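Side-chain contacts in muconate cycloisomerase (Azorhizobium caulinodans, PDB 3MY9), which belongs to the enolase superfamily of enzymes, in which a TIM-barrel-like domain, here carrying a bound magnesium ion, is joined to a smaller N-terminal domain: residues L196-N199 with Q200-P204; P225-R228 with R229-D232; A247-S250 with C251-A254; S284-A287 with I288-T291. All coordinates share one frame; numbering follows the deposited sequence.

Interaction 1. Residues L196-N199 with Q200-P204; sequences LDFN and QALTP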
ATOM      1  N   LEU A 196       1.881  14.647 -29.546  1.00 35.51           N
ATOM      2  CA  LEU A 196       2.511  15.877 -29.033  1.00 35.91           C
ATOM      3  C   LEU A 196       3.760  15.501 -28.251  1.00 35.81           C
ATOM      4  O   LEU A 196       3.781  14.487 -27.569  1.00 35.99           O
ATOM      5  CB  LEU A 196       1.582  16.650 -28.090  1.00 34.80           C
ATOM      6  CG  LEU A 196       0.147  16.898 -28.574  1.00 35.73           C
ATOM      7  CD1 LEU A 196      -0.669  17.711 -27.523  1.00 28.96           C
ATOM      8  CD2 LEU A 196       0.166  17.654 -29.879  1.00 32.47           C
ATOM      9  N   ASP A 197       4.770  16.348 -28.297  1.00 36.51           N
ATOM     10  CA  ASP A 197       5.996  16.107 -27.564  1.00 37.67           C
ATOM     11  C   ASP A 197       6.431  17.367 -26.840  1.00 38.18           C
ATOM     12  O   ASP A 197       6.737  18.343 -27.481  1.00 38.16           O
ATOM     13  CB  ASP A 197       7.076  15.693 -28.557  1.00 39.09           C
ATOM     14  CG  ASP A 197       8.332  15.162 -27.893  1.00 42.00           C
ATOM     15  OD1 ASP A 197       9.140  14.573 -28.637  1.00 44.45           O
ATOM     16  OD2 ASP A 197       8.483  15.270 -26.646  1.00 44.47           O
ATOM     17  N   PHE A 198       6.474  17.345 -25.508  1.00 38.70           N
ATOM     18  CA  PHE A 198       6.929  18.535 -24.761  1.00 40.58           C
ATOM     19  C   PHE A 198       8.454  18.580 -24.538  1.00 42.08           C
ATOM     20  O   PHE A 198       8.967  19.507 -23.962  1.00 43.24           O
ATOM     21  CB  PHE A 198       6.207  18.623 -23.415  1.00 39.50           C
ATOM     22  CG  PHE A 198       4.784  19.092 -23.519  1.00 37.26           C
ATOM     23  CD1 PHE A 198       4.492  20.436 -23.454  1.00 36.23           C
ATOM     24  CD2 PHE A 198       3.745  18.183 -23.685  1.00 35.19           C
ATOM     25  CE1 PHE A 198       3.173  20.883 -23.542  1.00 37.92           C
ATOM     26  CE2 PHE A 198       2.427  18.622 -23.790  1.00 35.11           C
ATOM     27  CZ  PHE A 198       2.146  19.979 -23.723  1.00 34.95           C
ATOM     28  N   ASN A 199       9.155  17.560 -25.000  1.00 43.41           N
ATOM     29  CA  ASN A 199      10.619  17.424 -24.820  1.00 45.09           C
ATOM     30  C   ASN A 199      11.077  17.710 -23.377  1.00 43.79           C
ATOM     31  O   ASN A 199      11.990  18.489 -23.135  1.00 44.47           O
ATOM     32  CB  ASN A 199      11.336  18.248 -25.892  1.00 47.91           C
ATOM     33  CG  ASN A 199      11.250  17.572 -27.292  1.00 53.56           C
ATOM     34  OD1 ASN A 199      11.862  16.511 -27.523  1.00 58.93           O
ATOM     35  ND2 ASN A 199      10.479  18.178 -28.212  1.00 54.89           N
ATOM     36  N   GLN A 200      10.379  17.097 -22.420  1.00 41.36           N
ATOM     37  CA  GLN A 200      10.683  17.249 -20.984  1.00 41.78           C
ATOM     38  C   GLN A 200      10.640  18.696 -20.457  1.00 41.70           C
ATOM     39  O   GLN A 200      11.133  18.955 -19.354  1.00 43.41           O
ATOM     40  CB  GLN A 200      12.078  16.684 -20.666  1.00 43.02           C
ATOM     41  CG  GLN A 200      12.361  15.292 -21.224  1.00 43.95           C
ATOM     42  CD  GLN A 200      13.788  14.825 -20.877  1.00 47.98           C
ATOM     43  OE1 GLN A 200      14.072  14.421 -19.747  1.00 49.56           O
ATOM     44  NE2 GLN A 200      14.681  14.894 -21.861  1.00 48.91           N
ATOM     45  N   ALA A 201      10.050  19.625 -21.203  1.00 40.32           N
ATOM     46  CA  ALA A 201      10.149  21.043 -20.860  1.00 41.49           C
ATOM     47  C   ALA A 201       9.196  21.485 -19.729  1.00 39.89           C
ATOM     48  O   ALA A 201       9.368  22.549 -19.180  1.00 40.65           O
ATOM     49  CB  ALA A 201       9.930  21.921 -22.111  1.00 41.91           C
ATOM     50  N   LEU A 202       8.173  20.704 -19.415  1.00 37.89           N
ATOM     51  CA  LEU A 202       7.227  21.100 -18.352  1.00 37.46           C
ATOM     52  C   LEU A 202       7.820  20.728 -16.998  1.00 38.65           C
ATOM     53  O   LEU A 202       8.676  19.847 -16.912  1.00 38.44           O
ATOM     54  CB  LEU A 202       5.885  20.407 -18.525  1.00 34.95           C
ATOM     55  CG  LEU A 202       5.139  20.782 -19.811  1.00 35.66           C
ATOM     56  CD1 LEU A 202       3.703  20.257 -19.758  1.00 32.39           C
ATOM     57  CD2 LEU A 202       5.155  22.348 -20.043  1.00 35.26           C
ATOM     58  N   THR A 203       7.417  21.444 -15.958  1.00 39.69           N
ATOM     59  CA  THR A 203       7.699  21.025 -14.587  1.00 40.62           C
ATOM     60  C   THR A 203       6.462  20.359 -14.005  1.00 38.56           C
ATOM     61  O   THR A 203       5.362  20.680 -14.403  1.00 38.41           O
ATOM     62  CB  THR A 203       8.084  22.207 -13.722  1.00 41.89           C
ATOM     63  OG1 THR A 203       7.043  23.173 -13.807  1.00 43.59           O
ATOM     64  CG2 THR A 203       9.413  22.835 -14.209  1.00 45.93           C
ATOM     65  N   PRO A 204       6.636  19.421 -13.069  1.00 38.06           N
ATOM     66  CA  PRO A 204       5.464  18.878 -12.385  1.00 37.68           C
ATOM     67  C   PRO A 204       4.534  19.977 -11.782  1.00 38.01           C
ATOM     68  O   PRO A 204       3.316  19.838 -11.862  1.00 37.14           O
ATOM     69  CB  PRO A 204       6.066  17.991 -11.279  1.00 38.48           C
ATOM     70  CG  PRO A 204       7.405  17.541 -11.850  1.00 38.02           C
ATOM     71  CD  PRO A 204       7.882  18.749 -12.662  1.00 39.53           C
TER

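Interaction 2. Residues P225-R228 with R229-D232; sequences PVPR and RHLD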
ATOM      1  N   PRO A 225       6.367  14.662 -20.804  1.00 34.84           N
ATOM      2  CA  PRO A 225       6.222  16.091 -20.574  1.00 35.31           C
ATOM      3  C   PRO A 225       7.202  16.675 -19.542  1.00 36.02           C
ATOM      4  O   PRO A 225       7.519  17.857 -19.624  1.00 35.37           O
ATOM      5  CB  PRO A 225       4.758  16.239 -20.125  1.00 34.58           C
ATOM      6  CG  PRO A 225       4.329  14.832 -19.661  1.00 34.00           C
ATOM      7  CD  PRO A 225       5.119  13.910 -20.548  1.00 34.34           C
ATOM      8  N   VAL A 226       7.698  15.843 -18.624  1.00 36.25           N
ATOM      9  CA  VAL A 226       8.622  16.261 -17.552  1.00 36.62           C
ATOM     10  C   VAL A 226       9.889  15.379 -17.593  1.00 37.65           C
ATOM     11  O   VAL A 226       9.876  14.361 -18.249  1.00 37.26           O
ATOM     12  CB  VAL A 226       7.950  16.182 -16.169  1.00 36.66           C
ATOM     13  CG1 VAL A 226       6.664  17.117 -16.111  1.00 34.39           C
ATOM     14  CG2 VAL A 226       7.606  14.702 -15.783  1.00 33.24           C
ATOM     15  N   PRO A 227      10.990  15.805 -16.940  1.00 39.61           N
ATOM     16  CA  PRO A 227      12.217  15.021 -16.910  1.00 41.57           C
ATOM     17  C   PRO A 227      12.065  13.638 -16.269  1.00 41.74           C
ATOM     18  O   PRO A 227      11.087  13.385 -15.523  1.00 39.90           O
ATOM     19  CB  PRO A 227      13.180  15.859 -16.050  1.00 43.14           C
ATOM     20  CG  PRO A 227      12.664  17.270 -16.151  1.00 43.59           C
ATOM     21  CD  PRO A 227      11.190  17.173 -16.410  1.00 40.82           C
ATOM     22  N   ARG A 228      13.073  12.813 -16.546  1.00 42.99           N
ATOM     23  CA  ARG A 228      13.169  11.413 -16.152  1.00 44.72           C
ATOM     24  C   ARG A 228      12.827  11.133 -14.667  1.00 46.50           C
ATOM     25  O   ARG A 228      12.103  10.199 -14.374  1.00 46.59           O
ATOM     26  CB  ARG A 228      14.586  10.894 -16.482  1.00 46.08           C
ATOM     27  CG  ARG A 228      14.953   9.534 -15.855  1.00 47.54           C
ATOM     28  CD  ARG A 228      16.310   9.050 -16.326  1.00 49.15           C
ATOM     29  NE  ARG A 228      16.705   7.818 -15.647  1.00 50.92           N
ATOM     30  CZ  ARG A 228      16.332   6.583 -15.992  1.00 50.84           C
ATOM     31  NH1 ARG A 228      16.773   5.544 -15.285  1.00 51.55           N
ATOM     32  NH2 ARG A 228      15.530   6.359 -17.029  1.00 50.14           N
ATOM     33  N   ARG A 229      13.311  11.959 -13.761  1.00 49.67           N
ATOM     34  CA  ARG A 229      13.103  11.714 -12.304  1.00 52.47           C
ATOM     35  C   ARG A 229      11.637  11.540 -11.847  1.00 51.16           C
ATOM     36  O   ARG A 229      11.344  10.679 -10.986  1.00 51.58           O
ATOM     37  CB  ARG A 229      13.695  12.831 -11.477  1.00 53.90           C
ATOM     38  CG  ARG A 229      15.071  13.311 -11.995  1.00 59.70           C
ATOM     39  CD  ARG A 229      15.010  14.726 -12.584  1.00 63.20           C
ATOM     40  NE  ARG A 229      14.649  15.680 -11.531  1.00 65.58           N
ATOM     41  CZ  ARG A 229      14.828  16.994 -11.600  1.00 68.44           C
ATOM     42  NH1 ARG A 229      15.380  17.557 -12.683  1.00 70.84           N
ATOM     43  NH2 ARG A 229      14.452  17.751 -10.571  1.00 68.38           N
ATOM     44  N   HIS A 230      10.745  12.337 -12.438  1.00 48.30           N
ATOM     45  CA  HIS A 230       9.460  12.612 -11.842  1.00 46.36           C
ATOM     46  C   HIS A 230       8.408  11.564 -12.159  1.00 45.59           C
ATOM     47  O   HIS A 230       7.377  11.851 -12.764  1.00 43.97           O
ATOM     48  CB  HIS A 230       8.989  14.009 -12.253  1.00 45.75           C
ATOM     49  CG  HIS A 230       9.956  15.079 -11.913  1.00 42.73           C
ATOM     50  ND1 HIS A 230      10.375  15.318 -10.623  1.00 42.99           N
ATOM     51  CD2 HIS A 230      10.584  15.992 -12.689  1.00 42.91           C
ATOM     52  CE1 HIS A 230      11.253  16.310 -10.623  1.00 43.07           C
ATOM     53  NE2 HIS A 230      11.385  16.744 -11.863  1.00 42.24           N
ATOM     54  N   LEU A 231       8.659  10.347 -11.689  1.00 46.34           N
ATOM     55  CA  LEU A 231       7.837   9.210 -12.042  1.00 45.28           C
ATOM     56  C   LEU A 231       6.491   9.327 -11.381  1.00 44.27           C
ATOM     57  O   LEU A 231       5.477   9.024 -11.994  1.00 43.73           O
ATOM     58  CB  LEU A 231       8.514   7.875 -11.642  1.00 46.47           C
ATOM     59  CG  LEU A 231       9.465   7.153 -12.602  1.00 47.34           C
ATOM     60  CD1 LEU A 231       9.870   5.813 -11.997  1.00 50.98           C
ATOM     61  CD2 LEU A 231       8.862   6.937 -13.983  1.00 46.25           C
ATOM     62  N   ASP A 232       6.459   9.773 -10.128  1.00 45.01           N
ATOM     63  CA  ASP A 232       5.180  10.031  -9.476  1.00 44.18           C
ATOM     64  C   ASP A 232       4.418  11.106 -10.264  1.00 41.75           C
ATOM     65  O   ASP A 232       3.209  10.999 -10.458  1.00 40.78           O
ATOM     66  CB  ASP A 232       5.352  10.492  -8.017  1.00 46.61           C
ATOM     67  CG  ASP A 232       5.712   9.354  -7.051  1.00 50.40           C
ATOM     68  OD1 ASP A 232       5.458   8.166  -7.333  1.00 51.58           O
ATOM     69  OD2 ASP A 232       6.242   9.680  -5.961  1.00 58.93           O
TER

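Interaction 3. Residues A247-S250 with C251-A254; sequences ADES and CFDA. With MG (magnesium ion), chain C.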
ATOM      1  N   ALA A 247       6.469   7.271 -22.100  1.00 34.44           N
ATOM      2  CA  ALA A 247       7.749   7.464 -21.439  1.00 35.22           C
ATOM      3  C   ALA A 247       8.849   7.368 -22.476  1.00 35.95           C
ATOM      4  O   ALA A 247       8.853   6.444 -23.303  1.00 35.67           O
ATOM      5  CB  ALA A 247       7.957   6.434 -20.368  1.00 34.48           C
ATOM      6  N   ASP A 248       9.766   8.341 -22.452  1.00 36.35           N
ATOM      7  CA  ASP A 248      10.965   8.263 -23.259  1.00 37.42           C
ATOM      8  C   ASP A 248      12.158   8.185 -22.316  1.00 38.23           C
ATOM      9  O   ASP A 248      12.608   7.077 -21.985  1.00 38.85           O
ATOM     10  CB  ASP A 248      11.050   9.432 -24.257  1.00 38.10           C
ATOM     11  CG  ASP A 248      12.275   9.339 -25.187  1.00 40.39           C
ATOM     12  OD1 ASP A 248      13.037   8.339 -25.110  1.00 41.90           O
ATOM     13  OD2 ASP A 248      12.480  10.293 -25.977  1.00 40.38           O
ATOM     14  N   GLU A 249      12.632   9.325 -21.816  1.00 38.78           N
ATOM     15  CA  GLU A 249      13.762   9.316 -20.900  1.00 39.68           C
ATOM     16  C   GLU A 249      13.478   8.594 -19.561  1.00 39.27           C
ATOM     17  O   GLU A 249      14.414   8.129 -18.909  1.00 39.00           O
ATOM     18  CB  GLU A 249      14.292  10.735 -20.664  1.00 41.91           C
ATOM     19  CG  GLU A 249      15.105  11.296 -21.850  1.00 42.60           C
ATOM     20  CD  GLU A 249      14.226  11.862 -22.990  1.00 44.01           C
ATOM     21  OE1 GLU A 249      12.983  12.015 -22.828  1.00 39.83           O
ATOM     22  OE2 GLU A 249      14.798  12.184 -24.055  1.00 45.67           O
ATOM     23  N   SER A 250      12.204   8.460 -19.173  1.00 38.39           N
ATOM     24  CA  SER A 250      11.828   7.602 -18.023  1.00 38.43           C
ATOM     25  C   SER A 250      12.014   6.117 -18.265  1.00 38.62           C
ATOM     26  O   SER A 250      11.908   5.353 -17.340  1.00 38.38           O
ATOM     27  CB  SER A 250      10.366   7.797 -17.605  1.00 37.40           C
ATOM     28  OG  SER A 250      10.153   9.043 -17.008  1.00 38.01           O
ATOM     29  N   CYS A 251      12.211   5.688 -19.504  1.00 39.35           N
ATOM     30  CA  CYS A 251      12.365   4.279 -19.778  1.00 39.94           C
ATOM     31  C   CYS A 251      13.472   3.980 -20.806  1.00 41.29           C
ATOM     32  O   CYS A 251      13.249   4.014 -22.042  1.00 39.07           O
ATOM     33  CB  CYS A 251      11.032   3.705 -20.219  1.00 39.27           C
ATOM     34  SG  CYS A 251      11.092   1.898 -20.378  1.00 43.97           S
ATOM     35  N   PHE A 252      14.659   3.696 -20.285  1.00 42.51           N
ATOM     36  CA  PHE A 252      15.796   3.333 -21.137  1.00 44.98           C
ATOM     37  C   PHE A 252      15.924   1.834 -21.323  1.00 44.41           C
ATOM     38  O   PHE A 252      16.323   1.384 -22.385  1.00 44.38           O
ATOM     39  CB  PHE A 252      17.116   3.881 -20.561  1.00 47.04           C
ATOM     40  CG  PHE A 252      17.268   5.348 -20.772  1.00 51.74           C
ATOM     41  CD1 PHE A 252      17.083   6.237 -19.749  1.00 54.68           C
ATOM     42  CD2 PHE A 252      17.531   5.843 -22.031  1.00 57.48           C
ATOM     43  CE1 PHE A 252      17.208   7.601 -19.959  1.00 57.45           C
ATOM     44  CE2 PHE A 252      17.654   7.218 -22.247  1.00 60.24           C
ATOM     45  CZ  PHE A 252      17.482   8.085 -21.202  1.00 58.69           C
ATOM     46  N   ASP A 253      15.592   1.077 -20.284  1.00 44.34           N
ATOM     47  CA  ASP A 253      15.928  -0.356 -20.234  1.00 44.86           C
ATOM     48  C   ASP A 253      14.863  -1.149 -19.481  1.00 43.36           C
ATOM     49  O   ASP A 253      13.856  -0.587 -19.014  1.00 42.96           O
ATOM     50  CB  ASP A 253      17.339  -0.565 -19.629  1.00 45.92           C
ATOM     51  CG  ASP A 253      17.453  -0.096 -18.162  1.00 49.05           C
ATOM     52  OD1 ASP A 253      16.424   0.164 -17.513  1.00 47.74           O
ATOM     53  OD2 ASP A 253      18.593   0.009 -17.648  1.00 53.17           O
ATOM     54  N   ALA A 254      15.083  -2.449 -19.374  1.00 42.78           N
ATOM     55  CA  ALA A 254      14.096  -3.359 -18.821  1.00 42.04           C
ATOM     56  C   ALA A 254      13.848  -3.018 -17.361  1.00 41.87           C
ATOM     57  O   ALA A 254      12.696  -3.022 -16.903  1.00 41.22           O
ATOM     58  CB  ALA A 254      14.549  -4.800 -18.983  1.00 42.16           C
TER
HETATM   59 MG    MG C 378      11.795  12.049 -26.685  1.00 50.23          MG
HETATM   60  O   HOH W   1      13.673  12.747 -26.265  1.00 25.58           O
HETATM   61  O   HOH W   2      11.374  12.837 -24.739  1.00 26.41           O
HETATM   62  O   HOH W   3      11.341  13.948 -27.319  1.00 24.74           O
HETATM   63  O   HOH W   4      12.645  11.650 -28.748  1.00 28.19           O

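Interaction 4. Residues S284-A287 with I288-T291; sequences SLMA and IADT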
ATOM      1  N   SER A 284      13.444  -8.238 -25.426  1.00 40.70           N
ATOM      2  CA  SER A 284      13.156  -8.635 -24.045  1.00 40.65           C
ATOM      3  C   SER A 284      12.323  -7.547 -23.353  1.00 39.73           C
ATOM      4  O   SER A 284      11.351  -7.852 -22.662  1.00 38.87           O
ATOM      5  CB  SER A 284      14.454  -8.842 -23.254  1.00 41.29           C
ATOM      6  OG  SER A 284      15.213  -9.877 -23.821  1.00 43.94           O
ATOM      7  N   LEU A 285      12.735  -6.292 -23.554  1.00 39.11           N
ATOM      8  CA  LEU A 285      12.027  -5.133 -23.057  1.00 38.86           C
ATOM      9  C   LEU A 285      10.570  -5.192 -23.529  1.00 37.48           C
ATOM     10  O   LEU A 285       9.630  -5.068 -22.731  1.00 35.60           O
ATOM     11  CB  LEU A 285      12.690  -3.860 -23.582  1.00 39.83           C
ATOM     12  CG  LEU A 285      12.159  -2.511 -23.106  1.00 41.49           C
ATOM     13  CD1 LEU A 285      13.113  -1.397 -23.492  1.00 43.86           C
ATOM     14  CD2 LEU A 285      10.837  -2.245 -23.746  1.00 44.14           C
ATOM     15  N   MET A 286      10.377  -5.400 -24.822  1.00 37.11           N
ATOM     16  CA  MET A 286       9.009  -5.476 -25.364  1.00 36.94           C
ATOM     17  C   MET A 286       8.177  -6.710 -24.888  1.00 37.95           C
ATOM     18  O   MET A 286       6.960  -6.633 -24.839  1.00 39.06           O
ATOM     19  CB  MET A 286       9.029  -5.305 -26.867  1.00 36.70           C
ATOM     20  CG  MET A 286       9.368  -3.846 -27.265  1.00 36.27           C
ATOM     21  SD  MET A 286       8.333  -2.566 -26.516  1.00 26.80           S
ATOM     22  CE  MET A 286       6.782  -3.064 -27.145  1.00 31.53           C
ATOM     23  N   ALA A 287       8.803  -7.792 -24.432  1.00 38.28           N
ATOM     24  CA  ALA A 287       8.020  -8.888 -23.836  1.00 38.40           C
ATOM     25  C   ALA A 287       7.357  -8.434 -22.532  1.00 38.04           C
ATOM     26  O   ALA A 287       6.221  -8.804 -22.246  1.00 37.28           O
ATOM     27  CB  ALA A 287       8.896 -10.084 -23.554  1.00 39.28           C
ATOM     28  N   ILE A 288       8.085  -7.650 -21.739  1.00 37.26           N
ATOM     29  CA  ILE A 288       7.550  -7.084 -20.535  1.00 37.56           C
ATOM     30  C   ILE A 288       6.391  -6.124 -20.866  1.00 36.74           C
ATOM     31  O   ILE A 288       5.331  -6.201 -20.250  1.00 36.43           O
ATOM     32  CB  ILE A 288       8.593  -6.315 -19.728  1.00 38.08           C
ATOM     33  CG1 ILE A 288       9.700  -7.245 -19.252  1.00 41.21           C
ATOM     34  CG2 ILE A 288       7.935  -5.641 -18.525  1.00 36.73           C
ATOM     35  CD1 ILE A 288      10.932  -6.524 -18.852  1.00 42.62           C
ATOM     36  N   ALA A 289       6.624  -5.244 -21.837  1.00 36.21           N
ATOM     37  CA  ALA A 289       5.696  -4.212 -22.193  1.00 36.30           C
ATOM     38  C   ALA A 289       4.398  -4.802 -22.774  1.00 36.96           C
ATOM     39  O   ALA A 289       3.327  -4.318 -22.443  1.00 37.24           O
ATOM     40  CB  ALA A 289       6.352  -3.196 -23.177  1.00 34.83           C
ATOM     41  N   ASP A 290       4.505  -5.824 -23.630  1.00 38.09           N
ATOM     42  CA  ASP A 290       3.330  -6.533 -24.187  1.00 39.29           C
ATOM     43  C   ASP A 290       2.480  -7.160 -23.078  1.00 39.16           C
ATOM     44  O   ASP A 290       1.266  -7.021 -23.065  1.00 39.14           O
ATOM     45  CB  ASP A 290       3.750  -7.656 -25.185  1.00 40.04           C
ATOM     46  CG  ASP A 290       4.301  -7.117 -26.495  1.00 42.50           C
ATOM     47  OD1 ASP A 290       4.252  -5.874 -26.719  1.00 44.84           O
ATOM     48  OD2 ASP A 290       4.820  -7.938 -27.305  1.00 46.94           O
ATOM     49  N   THR A 291       3.127  -7.861 -22.149  1.00 39.05           N
ATOM     50  CA  THR A 291       2.418  -8.426 -21.018  1.00 38.67           C
ATOM     51  C   THR A 291       1.713  -7.326 -20.218  1.00 37.98           C
ATOM     52  O   THR A 291       0.572  -7.486 -19.808  1.00 37.55           O
ATOM     53  CB  THR A 291       3.364  -9.247 -20.117  1.00 39.55           C
ATOM     54  OG1 THR A 291       4.066 -10.190 -20.929  1.00 37.33           O
ATOM     55  CG2 THR A 291       2.571 -10.005 -19.053  1.00 40.44           C
TER

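Interaction 1. Residues L196-N199 with Q200-P204
Phe198 and Leu202 meet obliquely, with CD1 of the leucine over one face of the phenyl ring, offset toward the rim. Leu202 CD1 makes the CH-pi contact, 3.9 Å from the centroid of the Phe198 ring and only 17° off its normal, while Leu202 CG lies 3.7 Å from Phe198 CD1. The turn of the backbone brings the two residues together, and the first torsion of Phe198, with CG beside its own backbone N (chi1 -76°), then sets the ring against the leucine. There Ile210 and Leu211 of helix 207-215 also pack on the ring, a good setting for two bulky apolar residues. The backbone between them is a type I' beta turn from Phe198 to Ala201, following strand 193-197 of the barrel. Ala201 N donates to Phe198 O at 3.0 Å. Both central residues need positive phi, which asparagine tolerates better than most residues; Asn199 and also Gln200 adopt it. Asp197 shapes the entry as an Asx turn: its OD2 accepts from Asn199 N at 2.9 Å, the donor arriving 46° out of the carboxylate plane. The other oxygen, OD1, forms a salt bridge with Lys166.

Interaction 2. Residues P225-R228 with R229-D232
The imidazole of His230 has Pro227 CD at its edge, in the ring plane and 4.0 Å from His230 CD2, while Arg229 CB stands over the centre of one face. Pro227 and His230 lie side by side and point the same way. The second flat group, the Arg229 guanidinium, takes His230 NE2 over one face, 3.2 Å above its plane but displaced toward the rim. Arg229 reaches this place because its chain bends at chi2 (111°) and chi3 (64°), folding back so that its CD passes Pro227 CB at 4.1 Å. Its NH2 also makes a weak hydrogen bond to Asp290 O of a neighbouring subunit, and Pro204 packs against His230. Val226 meets the base of the histidine at about a right angle: its CG2 touches His230 CB at 3.9 Å, a small branched residue fitting a buried spot. Proline suits position 227, where its ring offers a rigid apolar surface and it has no backbone N-H needing a partner. His230 N donates to Pro227 O at 3.3 Å, a nearly straight bond (166°). One step on, Leu231 N bonds to Arg229 O at 2.8 Å, making His230 the centre of an inverse gamma turn. This compact pair of turns is a beta-alpha loop of the barrel, leading from strand 222-223 to helix 231-240, with His230 as the N-cap residue.

Interaction 3. Residues A247-S250 with C251-A254
Glu249 and Phe252 cross obliquely, with carboxylate and ring planes 80° apart; Glu249 CG lies 4.0 Å from Phe252 CZ. The backbone of the same glutamate is nearer still, its O standing 3.0 Å from Phe252 CE1. An apolar contact joins Ala247 CB to Cys251 CB at 4.1 Å, small side chains suited to this buried corner. Among hydrogen bonds, Cys251 N to Asp248 O (2.9 Å) closes a type I beta turn from Asp248 to Cys251, which carries the chain away from the end of strand 245-247. The third kind of interaction is metal coordination. Asp248 OD2 binds the magnesium ion at 2.0 Å, directed there by a CG trans to the backbone N (chi1 -177°), and Glu223 with four waters completes six ligands. The metal on OD2 and a salt bridge from Lys272 to OD1 together restrain the rotation of the Asp248 carboxylate. Glu249, bent at chi2, spreads its two oxygens over two of the metal's waters, OE1 accepting from water 2 at 2.6 Å and OE2 from water 1 at 2.5 Å. The dication would polarise these waters and probably makes them stronger donors, consistent with the short distances. The carboxylates thus act in two shells, Asp248 and Glu223 binding the ion directly and Glu249 reaching it through its waters.

Interaction 4. Residues S284-A287 with I288-T291
Met286 folds over Ala289 on one turn of the alpha-helix 279-292, part of the barrel-like domain. The methionine bends at chi2 and chi3 (-54° and -60°), curling forward along the helix, toward its C-terminal end; SD rests 3.9 Å from Ala289 CB, and CE lies near the same methyl group. A flexible thioether can follow such a surface, and alanine keeps the helix slim beneath it. This is the densely packed part: Met286 also touches Val271, Thr318 and Ile321, while Leu285, Ile288 and Ala289 press on Leu257 of helix 254-263. The main-chain bonds vary beneath these side chains, Ala289 N to Leu285 O measuring 3.1 Å, whereas Ile288 N to Ser284 O is weak at 3.4 Å. Around Ile288 the packing continues into a neighbouring subunit, whose own Ile288 meets it. Toward the partly exposed side, side-chain packing within the helix gives way to polar contacts, although Thr291 also packs on Ala254 of that neighbouring subunit. Asp290 crosses Met286 at about a right angle, with OD1 3.8 Å from Met286 CE, and its backbone N donates to Met286 O at 2.9 Å. Thr291 turns its hydroxyl back onto the helix (chi1 -52°), using a carbonyl of the preceding turn. Ala287 O thus accepts two bonds, from Thr291 N at 3.2 Å and from Thr291 OG1 at 2.9 Å, the hydroxyl almost in line with the C=O bond.

Interactions 1, 2 and 3 follow successive barrel strands and touch one another. Interactions 1 and 2, with centres 9 Å apart, are joined by a probable hydrogen bond from Leu202 N to Pro225 O (2.9 Å). Between interactions 2 and 3 (centres 11 Å) Arg228 is the bridge, its NH2 2.8 Å from Glu249 O and its guanidinium also paired with Asp256. Gln200 NE2 is in packing contact with Glu249 CD at 3.3 Å, so 1 and 3 touch. Only interaction 3 binds the magnesium ion; in interaction 1 the side chain of Asn199 is about 5 Å from a bound magnesium ion. Interaction 4 meets interaction 3 where Ala254 CB packs on Ile288 CD1 (4.0 Å).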